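Local coordinates for iron-regulated outer membrane protein (Neisseria meningitidis, PDB 4B7O) that serves as a TonB-dependent iron transporter of the outer membrane, probably importing iron in siderophore-bound form, at residues S556-T561 and G591-A596; I587-Y592 and S610-R615; G632-R637 and Q662-S667. All blocks are in the same frame, centred on the assembly; numbering follows the deposited sequence.

In the fold
Three contacts step round one wall of the barrel. Contacts 1 and 2 share strand 578-600, which pairs with strand 551-567 in contact 1 and with strand 603-618 in contact 2; G591 and Y592 serve both. Contact 3 lies two strands further on, where the loop entering strand 638-647 runs beside the end of strand 652-665. Contact 1 is buried and regular, combining ladder bonds with aromatic rings. The partly buried contact 2 keeps its ladder at both ends but patches the middle with a side-chain amide. Contact 3, also partly buried, has lost the ladder: a backbone bond, a water bridge and side-chain contacts take over.

Contact 1 (S556-T561 and G591-A596); sequences SYFWQT and GYELGA
Y557 and F558 close on G591 from opposite faces of the strand pair, each ring meeting glycine backbone. Y557 turns its ring over the carbonyl by setting CG opposite the backbone N (chi1 -156°), and G591 O stands 3.1 Å above the plane of the Y557 ring, over its centre. F558 takes the other face: its CG lies between backbone N and carbonyl carbon (chi1 58°), which swings the ring across the neighbouring strand until G591 CA is 4.0 Å from the F558 ring centroid, a CH-pi contact over the face. The two tyrosines cross obliquely, Y557 CD2 lying 3.5 Å from Y592 CB, with Y557 CE2 at the edge of the Y592 ring.

Backbone bonding is that of an antiparallel ladder. F558 N gives its hydrogen to G591 O at 3.0 Å, and G591 N returns one to F558 O at 3.2 Å. S556 and E593 form the next hydrogen-bonded pair, with Y557 and Y592 as the non-hydrogen-bonded pair between. Such pairing, strand after strand, builds the transmembrane beta-barrel of TonB-dependent transporters, whose lumen is filled by an N-terminal plug.

The polar side chains share a face with F558 and turn to that plug. E593 OE1 comes 3.7 Å from F558 CE2, while E593 OE2 makes salt bridges to K151 and R110 of the plug region. S556 CB packs on E593 CG, and S556 OG accepts a hydrogen bond from S65 N.

Contact 2 (I587-Y592 and S610-R615); sequences IKNHGY and SHSKPR
K613 runs alongside H590, and its chain can be followed outward from the backbone. CB hangs over one face of the H590 imidazole, toward the rim, and touches H590 O. CG, anti to the backbone N (chi1 -157°), carries the chain on beside the histidine and meets the guanidinium of R615 in its own segment. K613 CD comes 3.4 Å from H590 NE2, and K613 CE follows at 4.1 Å from the same H590 NE2. Bends at the last two torsions then take K613 NZ away, 5.2 Å from H590 NE2.

Beneath this pair the hairpin of strands 578-600 and 603-618 is disturbed. K588 with R615 and Y592 with H611 are regular antiparallel hydrogen-bonded pairs in one continuous register, but between them the H590/K613 position is poorly bonded, because the chain leaves strand geometry at K613 and P614. N589 makes good the loss: its OD1 accepts, at 3.1 Å and nearly along the C=O axis, the K613 N-H that H590 O holds only weakly. The other end of the N589 amide, ND2, donates to R110 O of the plug, so the group is fixed at both ends.

At the far end H611 CB packs off-centre on the Y592 ring, 4.2 Å from the Y592 ring centroid. A water lies between Y592 O and S610 OG.

The chemistry implies a seam that stays bonded through an irregular stretch at K613-P614 by borrowing a buried amide, while the lysine ammonium near H590 would probably disfavour a second positive charge on the imidazole.

Contact 3 (G632-R637 and Q662-S667); sequences GAQVGR and QKAVGS
Q662 OE1 is held by W639 NE1, which donates to it, and lies over one face of the R637 guanidinium. It is 2.9 Å from R637 NE and 3.0 Å from R637 NH2, measured from Q662 OE1, but the N-H bonds of that group point elsewhere, so neither approach is a hydrogen bond. The two side chains run side by side in the same direction, with the guanidinium and amide planes 61° apart; a bend at chi3 (82°) turns the arginine head to offer its face to the oxygen. Electrostatic attraction between the cation and the amide oxygen probably adds to this contact.

The backbones are joined alongside. Q662 N donates to R637 O at 3.0 Å in an almost straight bond (170°). One step on, water 2 spans a wider gap, accepting from R637 N at 2.8 Å and donating to K663 O at 3.0 Å.

These bonds lie at the open end of the hairpin formed by strands 638-647 and 652-665, next to the long loop that enters strand 638-647. In this barrel family the long loops are as a rule extracellular and the short turns periplasmic, consistent with an extracellular place for this loop as a whole. Segment 632-637 has no regular strand here, and its A633 is backbone-bonded to G111 of the plug region.

Further along, carbon atoms meet backbone carbonyl oxygens. With no side chain on G636, its CA comes 3.2 Å from Q662 O in a CA-H...O contact. A664 CB faces the loop, 3.2 Å from Q634 O and also touching G636 N, whose hydrogen goes to H722 ND1. The aliphatic part of Q634 continues the line, Q634 CG lying 3.6 Å from V665 O and its CB beside G666 O.

Contact 1 (S556-T561 and G591-A596)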
ATOM      1  N   SER A 556      -3.129  17.214  12.232  1.00 30.07           N
ATOM      2  CA  SER A 556      -3.945  17.338  11.080  1.00 30.21           C
ATOM      3  C   SER A 556      -5.332  17.088  11.538  1.00 30.02           C
ATOM      4  O   SER A 556      -5.523  16.387  12.507  1.00 31.37           O
ATOM      5  CB  SER A 556      -3.621  16.250  10.047  1.00 34.90           C
ATOM      6  OG  SER A 556      -2.542  16.614   9.181  1.00 39.16           O
ATOM      7  N   TYR A 557      -6.308  17.651  10.826  1.00 32.74           N
ATOM      8  CA  TYR A 557      -7.691  17.259  10.934  1.00 32.65           C
ATOM      9  C   TYR A 557      -8.259  17.201   9.535  1.00 33.79           C
ATOM     10  O   TYR A 557      -8.029  18.096   8.763  1.00 33.02           O
ATOM     11  CB  TYR A 557      -8.491  18.231  11.764  1.00 32.52           C
ATOM     12  CG  TYR A 557      -9.684  17.556  12.323  1.00 34.16           C
ATOM     13  CD1 TYR A 557     -10.795  17.276  11.526  1.00 37.61           C
ATOM     14  CD2 TYR A 557      -9.671  17.097  13.630  1.00 32.03           C
ATOM     15  CE1 TYR A 557     -11.911  16.614  12.054  1.00 40.16           C
ATOM     16  CE2 TYR A 557     -10.743  16.440  14.169  1.00 31.69           C
ATOM     17  CZ  TYR A 557     -11.857  16.213  13.389  1.00 37.02           C
ATOM     18  OH  TYR A 557     -12.884  15.542  13.945  1.00 42.84           O
ATOM     19  N   PHE A 558      -8.961  16.132   9.186  1.00 31.68           N
ATOM     20  CA  PHE A 558      -9.356  15.988   7.790  1.00 33.52           C
ATOM     21  C   PHE A 558     -10.820  15.669   7.681  1.00 29.66           C
ATOM     22  O   PHE A 558     -11.390  15.107   8.584  1.00 28.84           O
ATOM     23  CB  PHE A 558      -8.544  14.893   7.081  1.00 36.00           C
ATOM     24  CG  PHE A 558      -8.673  13.568   7.739  1.00 36.01           C
ATOM     25  CD1 PHE A 558      -9.748  12.738   7.421  1.00 35.88           C
ATOM     26  CD2 PHE A 558      -7.767  13.193   8.733  1.00 38.49           C
ATOM     27  CE1 PHE A 558      -9.899  11.503   8.038  1.00 36.64           C
ATOM     28  CE2 PHE A 558      -7.912  11.971   9.371  1.00 40.21           C
ATOM     29  CZ  PHE A 558      -8.979  11.131   9.025  1.00 38.77           C
ATOM     30  N   TRP A 559     -11.430  16.071   6.585  1.00 30.66           N
ATOM     31  CA  TRP A 559     -12.813  15.685   6.348  1.00 33.09           C
ATOM     32  C   TRP A 559     -12.916  15.246   4.943  1.00 37.58           C
ATOM     33  O   TRP A 559     -12.377  15.911   4.025  1.00 41.00           O
ATOM     34  CB  TRP A 559     -13.695  16.855   6.467  1.00 32.31           C
ATOM     35  CG  TRP A 559     -13.766  17.467   7.827  1.00 31.49           C
ATOM     36  CD1 TRP A 559     -14.718  17.238   8.782  1.00 27.21           C
ATOM     37  CD2 TRP A 559     -12.873  18.482   8.388  1.00 27.90           C
ATOM     38  NE1 TRP A 559     -14.498  18.007   9.871  1.00 29.94           N
ATOM     39  CE2 TRP A 559     -13.412  18.800   9.692  1.00 31.74           C
ATOM     40  CE3 TRP A 559     -11.728  19.142   7.937  1.00 31.91           C
ATOM     41  CZ2 TRP A 559     -12.833  19.751  10.521  1.00 28.15           C
ATOM     42  CZ3 TRP A 559     -11.135  20.099   8.762  1.00 30.62           C
ATOM     43  CH2 TRP A 559     -11.668  20.379  10.046  1.00 31.45           C
ATOM     44  N   GLN A 560     -13.604  14.139   4.720  1.00 37.04           N
ATOM     45  CA  GLN A 560     -13.647  13.686   3.372  1.00 35.21           C
ATOM     46  C   GLN A 560     -14.967  13.155   3.015  1.00 36.18           C
ATOM     47  O   GLN A 560     -15.609  12.484   3.794  1.00 37.83           O
ATOM     48  CB  GLN A 560     -12.563  12.684   3.107  1.00 41.34           C
ATOM     49  CG  GLN A 560     -12.101  12.730   1.641  1.00 44.80           C
ATOM     50  CD  GLN A 560     -11.571  11.394   1.291  1.00 44.90           C
ATOM     51  OE1 GLN A 560     -10.625  11.254   0.522  1.00 45.17           O
ATOM     52  NE2 GLN A 560     -12.150  10.366   1.941  1.00 52.51           N
ATOM     53  N   THR A 561     -15.396  13.532   1.828  1.00 40.27           N
ATOM     54  CA  THR A 561     -16.598  13.000   1.224  1.00 40.15           C
ATOM     55  C   THR A 561     -16.247  12.313  -0.097  1.00 37.14           C
ATOM     56  O   THR A 561     -15.523  12.873  -0.954  1.00 33.56           O
ATOM     57  CB  THR A 561     -17.596  14.132   0.932  1.00 39.94           C
ATOM     58  OG1 THR A 561     -17.718  14.897   2.106  1.00 42.09           O
ATOM     59  CG2 THR A 561     -19.015  13.563   0.600  1.00 41.31           C
ATOM     60  N   GLY A 591     -11.410  12.996  10.983  1.00 30.42           N
ATOM     61  CA  GLY A 591     -10.518  12.521  12.053  1.00 30.48           C
ATOM     62  C   GLY A 591      -9.291  13.341  12.195  1.00 28.90           C
ATOM     63  O   GLY A 591      -9.184  14.427  11.584  1.00 27.99           O
ATOM     64  N   TYR A 592      -8.347  12.848  12.998  1.00 30.51           N
ATOM     65  CA  TYR A 592      -7.168  13.649  13.268  1.00 30.07           C
ATOM     66  C   TYR A 592      -6.002  12.768  13.581  1.00 36.50           C
ATOM     67  O   TYR A 592      -6.177  11.565  13.862  1.00 33.99           O
ATOM     68  CB  TYR A 592      -7.447  14.575  14.495  1.00 31.31           C
ATOM     69  CG  TYR A 592      -7.774  13.791  15.733  1.00 29.22           C
ATOM     70  CD1 TYR A 592      -6.741  13.223  16.501  1.00 30.02           C
ATOM     71  CD2 TYR A 592      -9.088  13.550  16.108  1.00 30.24           C
ATOM     72  CE1 TYR A 592      -6.992  12.470  17.629  1.00 27.16           C
ATOM     73  CE2 TYR A 592      -9.363  12.815  17.276  1.00 29.81           C
ATOM     74  CZ  TYR A 592      -8.297  12.272  17.999  1.00 31.56           C
ATOM     75  OH  TYR A 592      -8.544  11.529  19.102  1.00 35.38           O
ATOM     76  N   GLU A 593      -4.824  13.390  13.585  1.00 34.84           N
ATOM     77  CA  GLU A 593      -3.609  12.744  14.018  1.00 41.82           C
ATOM     78  C   GLU A 593      -2.651  13.817  14.593  1.00 38.78           C
ATOM     79  O   GLU A 593      -2.627  14.939  14.118  1.00 35.28           O
ATOM     80  CB  GLU A 593      -2.947  12.006  12.859  1.00 41.78           C
ATOM     81  CG  GLU A 593      -3.053  12.757  11.570  1.00 56.59           C
ATOM     82  CD  GLU A 593      -3.367  11.894  10.341  1.00 68.08           C
ATOM     83  OE1 GLU A 593      -4.407  11.176  10.267  1.00 64.44           O
ATOM     84  OE2 GLU A 593      -2.567  11.994   9.397  1.00 78.37           O
ATOM     85  N   LEU A 594      -1.925  13.461  15.641  1.00 33.78           N
ATOM     86  CA  LEU A 594      -0.989  14.333  16.252  1.00 36.47           C
ATOM     87  C   LEU A 594       0.235  13.510  16.415  1.00 37.38           C
ATOM     88  O   LEU A 594       0.141  12.313  16.684  1.00 38.19           O
ATOM     89  CB  LEU A 594      -1.464  14.776  17.648  1.00 35.06           C
ATOM     90  CG  LEU A 594      -2.730  15.635  17.700  1.00 39.58           C
ATOM     91  CD1 LEU A 594      -3.592  15.422  18.929  1.00 37.37           C
ATOM     92  CD2 LEU A 594      -2.439  17.109  17.590  1.00 39.69           C
ATOM     93  N   GLY A 595       1.383  14.158  16.302  1.00 38.42           N
ATOM     94  CA  GLY A 595       2.660  13.516  16.524  1.00 38.58           C
ATOM     95  C   GLY A 595       3.526  14.547  17.196  1.00 42.92           C
ATOM     96  O   GLY A 595       3.396  15.722  16.899  1.00 45.95           O
ATOM     97  N   ALA A 596       4.388  14.132  18.114  1.00 39.28           N
ATOM     98  CA  ALA A 596       5.312  15.043  18.756  1.00 43.60           C
ATOM     99  C   ALA A 596       6.619  14.279  18.972  1.00 47.86           C
ATOM    100  O   ALA A 596       6.617  13.049  19.019  1.00 47.51           O
ATOM    101  CB  ALA A 596       4.724  15.529  20.078  1.00 39.11           C
TER

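Contact 2 (I587-Y592 and S610-R615)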
ATOM      1  N   ILE A 587     -19.180   7.956   0.579  1.00 38.26           N
ATOM      2  CA  ILE A 587     -18.344   7.691   1.747  1.00 39.79           C
ATOM      3  C   ILE A 587     -18.037   9.033   2.464  1.00 37.64           C
ATOM      4  O   ILE A 587     -17.721  10.022   1.829  1.00 35.92           O
ATOM      5  CB  ILE A 587     -17.029   6.975   1.303  1.00 42.45           C
ATOM      6  CG1 ILE A 587     -17.300   5.576   0.732  1.00 43.25           C
ATOM      7  CG2 ILE A 587     -16.043   6.806   2.435  1.00 45.72           C
ATOM      8  CD1 ILE A 587     -16.321   5.171  -0.368  1.00 41.04           C
ATOM      9  N   LYS A 588     -18.187   9.057   3.780  1.00 39.21           N
ATOM     10  CA  LYS A 588     -17.640  10.138   4.620  1.00 41.29           C
ATOM     11  C   LYS A 588     -16.601   9.656   5.595  1.00 39.62           C
ATOM     12  O   LYS A 588     -16.705   8.564   6.161  1.00 40.15           O
ATOM     13  CB  LYS A 588     -18.744  10.883   5.343  1.00 41.07           C
ATOM     14  CG  LYS A 588     -19.324  11.955   4.422  1.00 43.13           C
ATOM     15  CD  LYS A 588     -20.580  12.559   4.970  1.00 40.89           C
ATOM     16  CE  LYS A 588     -21.232  13.426   3.911  1.00 50.98           C
ATOM     17  NZ  LYS A 588     -20.372  14.616   3.667  1.00 55.26           N
ATOM     18  N   ASN A 589     -15.568  10.461   5.764  1.00 40.44           N
ATOM     19  CA  ASN A 589     -14.557  10.174   6.760  1.00 35.32           C
ATOM     20  C   ASN A 589     -14.005  11.437   7.407  1.00 38.17           C
ATOM     21  O   ASN A 589     -13.786  12.429   6.720  1.00 38.71           O
ATOM     22  CB  ASN A 589     -13.425   9.437   6.097  1.00 34.12           C
ATOM     23  CG  ASN A 589     -12.506   8.750   7.098  1.00 34.15           C
ATOM     24  OD1 ASN A 589     -12.886   8.508   8.247  1.00 34.06           O
ATOM     25  ND2 ASN A 589     -11.292   8.440   6.663  1.00 28.59           N
ATOM     26  N   HIS A 590     -13.724  11.404   8.699  1.00 35.41           N
ATOM     27  CA  HIS A 590     -13.066  12.547   9.324  1.00 34.65           C
ATOM     28  C   HIS A 590     -12.236  12.127  10.471  1.00 32.30           C
ATOM     29  O   HIS A 590     -12.321  11.007  10.925  1.00 37.73           O
ATOM     30  CB  HIS A 590     -14.095  13.551   9.763  1.00 33.14           C
ATOM     31  CG  HIS A 590     -15.025  13.071  10.860  1.00 34.57           C
ATOM     32  ND1 HIS A 590     -14.727  13.208  12.177  1.00 37.07           N
ATOM     33  CD2 HIS A 590     -16.351  12.604  10.805  1.00 35.75           C
ATOM     34  CE1 HIS A 590     -15.783  12.793  12.933  1.00 36.58           C
ATOM     35  NE2 HIS A 590     -16.769  12.411  12.087  1.00 39.71           N
ATOM     36  N   GLY A 591     -11.410  12.996  10.983  1.00 30.42           N
ATOM     37  CA  GLY A 591     -10.518  12.521  12.053  1.00 30.48           C
ATOM     38  C   GLY A 591      -9.291  13.341  12.195  1.00 28.90           C
ATOM     39  O   GLY A 591      -9.184  14.427  11.584  1.00 27.99           O
ATOM     40  N   TYR A 592      -8.347  12.848  12.998  1.00 30.51           N
ATOM     41  CA  TYR A 592      -7.168  13.649  13.268  1.00 30.07           C
ATOM     42  C   TYR A 592      -6.002  12.768  13.581  1.00 36.50           C
ATOM     43  O   TYR A 592      -6.177  11.565  13.862  1.00 33.99           O
ATOM     44  CB  TYR A 592      -7.447  14.575  14.495  1.00 31.31           C
ATOM     45  CG  TYR A 592      -7.774  13.791  15.733  1.00 29.22           C
ATOM     46  CD1 TYR A 592      -6.741  13.223  16.501  1.00 30.02           C
ATOM     47  CD2 TYR A 592      -9.088  13.550  16.108  1.00 30.24           C
ATOM     48  CE1 TYR A 592      -6.992  12.470  17.629  1.00 27.16           C
ATOM     49  CE2 TYR A 592      -9.363  12.815  17.276  1.00 29.81           C
ATOM     50  CZ  TYR A 592      -8.297  12.272  17.999  1.00 31.56           C
ATOM     51  OH  TYR A 592      -8.544  11.529  19.102  1.00 35.38           O
ATOM     52  N   SER A 610      -3.942   8.692  16.518  1.00 33.37           N
ATOM     53  CA  SER A 610      -4.700   8.797  15.313  1.00 32.35           C
ATOM     54  C   SER A 610      -6.035   8.179  15.531  1.00 34.12           C
ATOM     55  O   SER A 610      -6.156   7.205  16.275  1.00 35.91           O
ATOM     56  CB  SER A 610      -3.999   8.009  14.224  1.00 34.96           C
ATOM     57  OG  SER A 610      -4.574   8.350  12.996  1.00 47.13           O
ATOM     58  N   HIS A 611      -7.042   8.715  14.868  1.00 32.11           N
ATOM     59  CA  HIS A 611      -8.400   8.291  15.098  1.00 34.08           C
ATOM     60  C   HIS A 611      -9.145   8.811  13.910  1.00 38.51           C
ATOM     61  O   HIS A 611      -8.990   9.982  13.535  1.00 42.84           O
ATOM     62  CB  HIS A 611      -8.969   8.900  16.415  1.00 35.04           C
ATOM     63  CG  HIS A 611     -10.159   8.150  16.990  1.00 39.00           C
ATOM     64  ND1 HIS A 611     -10.586   6.944  16.497  1.00 36.52           N
ATOM     65  CD2 HIS A 611     -10.988   8.439  18.079  1.00 40.63           C
ATOM     66  CE1 HIS A 611     -11.642   6.514  17.203  1.00 35.78           C
ATOM     67  NE2 HIS A 611     -11.897   7.417  18.177  1.00 37.91           N
ATOM     68  N   SER A 612      -9.946   7.945  13.308  1.00 34.00           N
ATOM     69  CA  SER A 612     -10.674   8.265  12.126  1.00 34.48           C
ATOM     70  C   SER A 612     -12.052   7.589  12.205  1.00 35.47           C
ATOM     71  O   SER A 612     -12.308   6.831  13.135  1.00 33.60           O
ATOM     72  CB  SER A 612      -9.861   7.876  10.887  1.00 34.52           C
ATOM     73  OG  SER A 612      -9.744   6.477  10.737  1.00 40.25           O
ATOM     74  N   LYS A 613     -12.970   7.944  11.303  1.00 36.00           N
ATOM     75  CA  LYS A 613     -14.358   7.471  11.375  1.00 39.53           C
ATOM     76  C   LYS A 613     -14.968   7.186   9.997  1.00 40.24           C
ATOM     77  O   LYS A 613     -15.862   7.875   9.599  1.00 43.68           O
ATOM     78  CB  LYS A 613     -15.191   8.504  12.096  1.00 39.26           C
ATOM     79  CG  LYS A 613     -16.449   7.989  12.718  1.00 43.47           C
ATOM     80  CD  LYS A 613     -17.409   9.157  12.846  1.00 52.10           C
ATOM     81  CE  LYS A 613     -18.196   9.121  14.152  1.00 54.76           C
ATOM     82  NZ  LYS A 613     -19.429   8.339  13.907  1.00 56.02           N
ATOM     83  N   PRO A 614     -14.473   6.156   9.277  1.00 37.28           N
ATOM     84  CA  PRO A 614     -14.885   5.894   7.914  1.00 41.50           C
ATOM     85  C   PRO A 614     -16.259   5.280   7.879  1.00 41.81           C
ATOM     86  O   PRO A 614     -16.513   4.327   8.579  1.00 40.30           O
ATOM     87  CB  PRO A 614     -13.853   4.913   7.413  1.00 39.35           C
ATOM     88  CG  PRO A 614     -13.412   4.202   8.633  1.00 44.93           C
ATOM     89  CD  PRO A 614     -13.472   5.201   9.740  1.00 36.92           C
ATOM     90  N   ARG A 615     -17.158   5.910   7.138  1.00 47.58           N
ATOM     91  CA  ARG A 615     -18.577   5.559   7.167  1.00 43.57           C
ATOM     92  C   ARG A 615     -19.072   5.459   5.745  1.00 44.46           C
ATOM     93  O   ARG A 615     -18.842   6.368   4.955  1.00 45.72           O
ATOM     94  CB  ARG A 615     -19.361   6.594   7.954  1.00 39.11           C
ATOM     95  CG  ARG A 615     -19.251   6.339   9.429  1.00 37.48           C
ATOM     96  CD  ARG A 615     -19.352   4.858   9.785  1.00 35.50           C
ATOM     97  NE  ARG A 615     -19.331   4.716  11.241  1.00 41.64           N
ATOM     98  CZ  ARG A 615     -18.221   4.627  11.993  1.00 38.60           C
ATOM     99  NH1 ARG A 615     -17.034   4.621  11.429  1.00 35.04           N
ATOM    100  NH2 ARG A 615     -18.301   4.543  13.314  1.00 36.44           N
TER
HETATM  101  O   HOH W   1      -6.597   9.871  11.262  1.00 43.86           O

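Contact 3 (G632-R637 and Q662-S667)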
ATOM      1  N   GLY A 632     -12.175  -0.699   3.998  1.00 43.77           N
ATOM      2  CA  GLY A 632     -11.606  -0.080   5.162  1.00 46.99           C
ATOM      3  C   GLY A 632     -12.152  -0.761   6.364  1.00 42.74           C
ATOM      4  O   GLY A 632     -12.883  -1.749   6.215  1.00 47.97           O
ATOM      5  N   ALA A 633     -11.769  -0.238   7.532  1.00 39.45           N
ATOM      6  CA  ALA A 633     -12.236  -0.698   8.832  1.00 40.85           C
ATOM      7  C   ALA A 633     -12.333   0.513   9.761  1.00 42.69           C
ATOM      8  O   ALA A 633     -11.540   1.479   9.619  1.00 39.63           O
ATOM      9  CB  ALA A 633     -11.245  -1.691   9.423  1.00 36.58           C
ATOM     10  N   GLN A 634     -13.293   0.457  10.694  1.00 35.04           N
ATOM     11  CA  GLN A 634     -13.252   1.308  11.908  1.00 35.34           C
ATOM     12  C   GLN A 634     -12.196   0.867  12.965  1.00 38.80           C
ATOM     13  O   GLN A 634     -12.473   0.015  13.824  1.00 37.38           O
ATOM     14  CB  GLN A 634     -14.629   1.343  12.587  1.00 36.36           C
ATOM     15  CG  GLN A 634     -14.711   2.273  13.820  1.00 37.47           C
ATOM     16  CD  GLN A 634     -14.399   3.730  13.462  1.00 39.71           C
ATOM     17  OE1 GLN A 634     -13.248   4.227  13.636  1.00 36.56           O
ATOM     18  NE2 GLN A 634     -15.402   4.413  12.924  1.00 37.18           N
ATOM     19  N   VAL A 635     -10.994   1.434  12.875  1.00 36.32           N
ATOM     20  CA  VAL A 635      -9.868   1.115  13.747  1.00 32.78           C
ATOM     21  C   VAL A 635     -10.100   1.916  15.042  1.00 35.71           C
ATOM     22  O   VAL A 635     -10.781   2.968  15.043  1.00 39.11           O
ATOM     23  CB  VAL A 635      -8.525   1.441  13.037  1.00 34.38           C
ATOM     24  CG1 VAL A 635      -7.314   0.993  13.852  1.00 38.91           C
ATOM     25  CG2 VAL A 635      -8.457   0.696  11.703  1.00 37.78           C
ATOM     26  N   GLY A 636      -9.600   1.399  16.154  1.00 32.12           N
ATOM     27  CA  GLY A 636      -9.782   2.060  17.439  1.00 34.23           C
ATOM     28  C   GLY A 636      -8.697   3.110  17.480  1.00 36.26           C
ATOM     29  O   GLY A 636      -7.777   3.103  16.669  1.00 36.13           O
ATOM     30  N   ARG A 637      -8.812   4.057  18.381  1.00 37.80           N
ATOM     31  CA  ARG A 637      -7.811   5.111  18.420  1.00 35.48           C
ATOM     32  C   ARG A 637      -6.440   4.474  18.617  1.00 33.86           C
ATOM     33  O   ARG A 637      -6.262   3.663  19.525  1.00 35.09           O
ATOM     34  CB  ARG A 637      -8.109   6.027  19.601  1.00 32.72           C
ATOM     35  CG  ARG A 637      -7.305   7.319  19.584  1.00 35.27           C
ATOM     36  CD  ARG A 637      -8.088   8.384  20.297  1.00 34.09           C
ATOM     37  NE  ARG A 637      -7.888   8.242  21.716  1.00 43.25           N
ATOM     38  CZ  ARG A 637      -8.705   8.737  22.624  1.00 48.77           C
ATOM     39  NH1 ARG A 637      -9.795   9.389  22.263  1.00 55.05           N
ATOM     40  NH2 ARG A 637      -8.439   8.548  23.889  1.00 47.50           N
ATOM     41  N   GLN A 662      -7.087   1.246  21.015  1.00 38.12           N
ATOM     42  CA  GLN A 662      -8.261   1.207  21.861  1.00 41.26           C
ATOM     43  C   GLN A 662      -9.387   0.409  21.159  1.00 38.91           C
ATOM     44  O   GLN A 662      -9.348   0.171  19.963  1.00 39.40           O
ATOM     45  CB  GLN A 662      -8.712   2.646  22.162  1.00 40.17           C
ATOM     46  CG  GLN A 662      -7.748   3.333  23.086  1.00 45.35           C
ATOM     47  CD  GLN A 662      -8.279   4.650  23.605  1.00 46.70           C
ATOM     48  OE1 GLN A 662      -7.967   5.717  23.071  1.00 45.04           O
ATOM     49  NE2 GLN A 662      -9.039   4.586  24.689  1.00 46.56           N
ATOM     50  N   LYS A 663     -10.365   0.007  21.942  1.00 37.18           N
ATOM     51  CA  LYS A 663     -11.508  -0.766  21.532  1.00 40.38           C
ATOM     52  C   LYS A 663     -12.253   0.001  20.463  1.00 39.23           C
ATOM     53  O   LYS A 663     -12.490   1.169  20.598  1.00 41.97           O
ATOM     54  CB  LYS A 663     -12.380  -0.949  22.795  1.00 45.10           C
ATOM     55  CG  LYS A 663     -13.643  -1.808  22.697  1.00 54.97           C
ATOM     56  CD  LYS A 663     -14.326  -1.916  24.071  1.00 57.07           C
ATOM     57  CE  LYS A 663     -15.836  -2.099  23.960  1.00 65.32           C
ATOM     58  NZ  LYS A 663     -16.582  -1.516  25.125  1.00 69.86           N
ATOM     59  N   ALA A 664     -12.611  -0.653  19.379  1.00 41.87           N
ATOM     60  CA  ALA A 664     -13.478  -0.041  18.377  1.00 41.01           C
ATOM     61  C   ALA A 664     -14.810  -0.742  18.416  1.00 46.45           C
ATOM     62  O   ALA A 664     -14.915  -1.859  18.930  1.00 46.08           O
ATOM     63  CB  ALA A 664     -12.882  -0.202  16.997  1.00 41.73           C
ATOM     64  N   VAL A 665     -15.822  -0.096  17.845  1.00 46.16           N
ATOM     65  CA  VAL A 665     -17.160  -0.653  17.753  1.00 41.89           C
ATOM     66  C   VAL A 665     -17.720  -0.094  16.449  1.00 44.98           C
ATOM     67  O   VAL A 665     -17.310   1.004  16.005  1.00 40.95           O
ATOM     68  CB  VAL A 665     -18.088  -0.211  18.923  1.00 45.02           C
ATOM     69  CG1 VAL A 665     -17.354  -0.161  20.263  1.00 46.40           C
ATOM     70  CG2 VAL A 665     -18.719   1.154  18.646  1.00 45.01           C
ATOM     71  N   GLY A 666     -18.661  -0.823  15.848  1.00 39.63           N
ATOM     72  CA  GLY A 666     -19.276  -0.395  14.603  1.00 38.36           C
ATOM     73  C   GLY A 666     -18.583  -0.891  13.336  1.00 43.77           C
ATOM     74  O   GLY A 666     -17.348  -1.038  13.255  1.00 37.92           O
ATOM     75  N   SER A 667     -19.419  -1.138  12.343  1.00 40.57           N
ATOM     76  CA  SER A 667     -18.997  -1.488  11.002  1.00 38.53           C
ATOM     77  C   SER A 667     -18.620  -0.202  10.289  1.00 41.03           C
ATOM     78  O   SER A 667     -19.038   0.893  10.711  1.00 41.69           O
ATOM     79  CB  SER A 667     -20.201  -2.183  10.293  1.00 40.32           C
ATOM     80  OG  SER A 667     -20.028  -2.349   8.880  1.00 41.24           O
TER
HETATM   81  O   HOH W   2     -11.230   3.827  19.871  1.00 35.62           O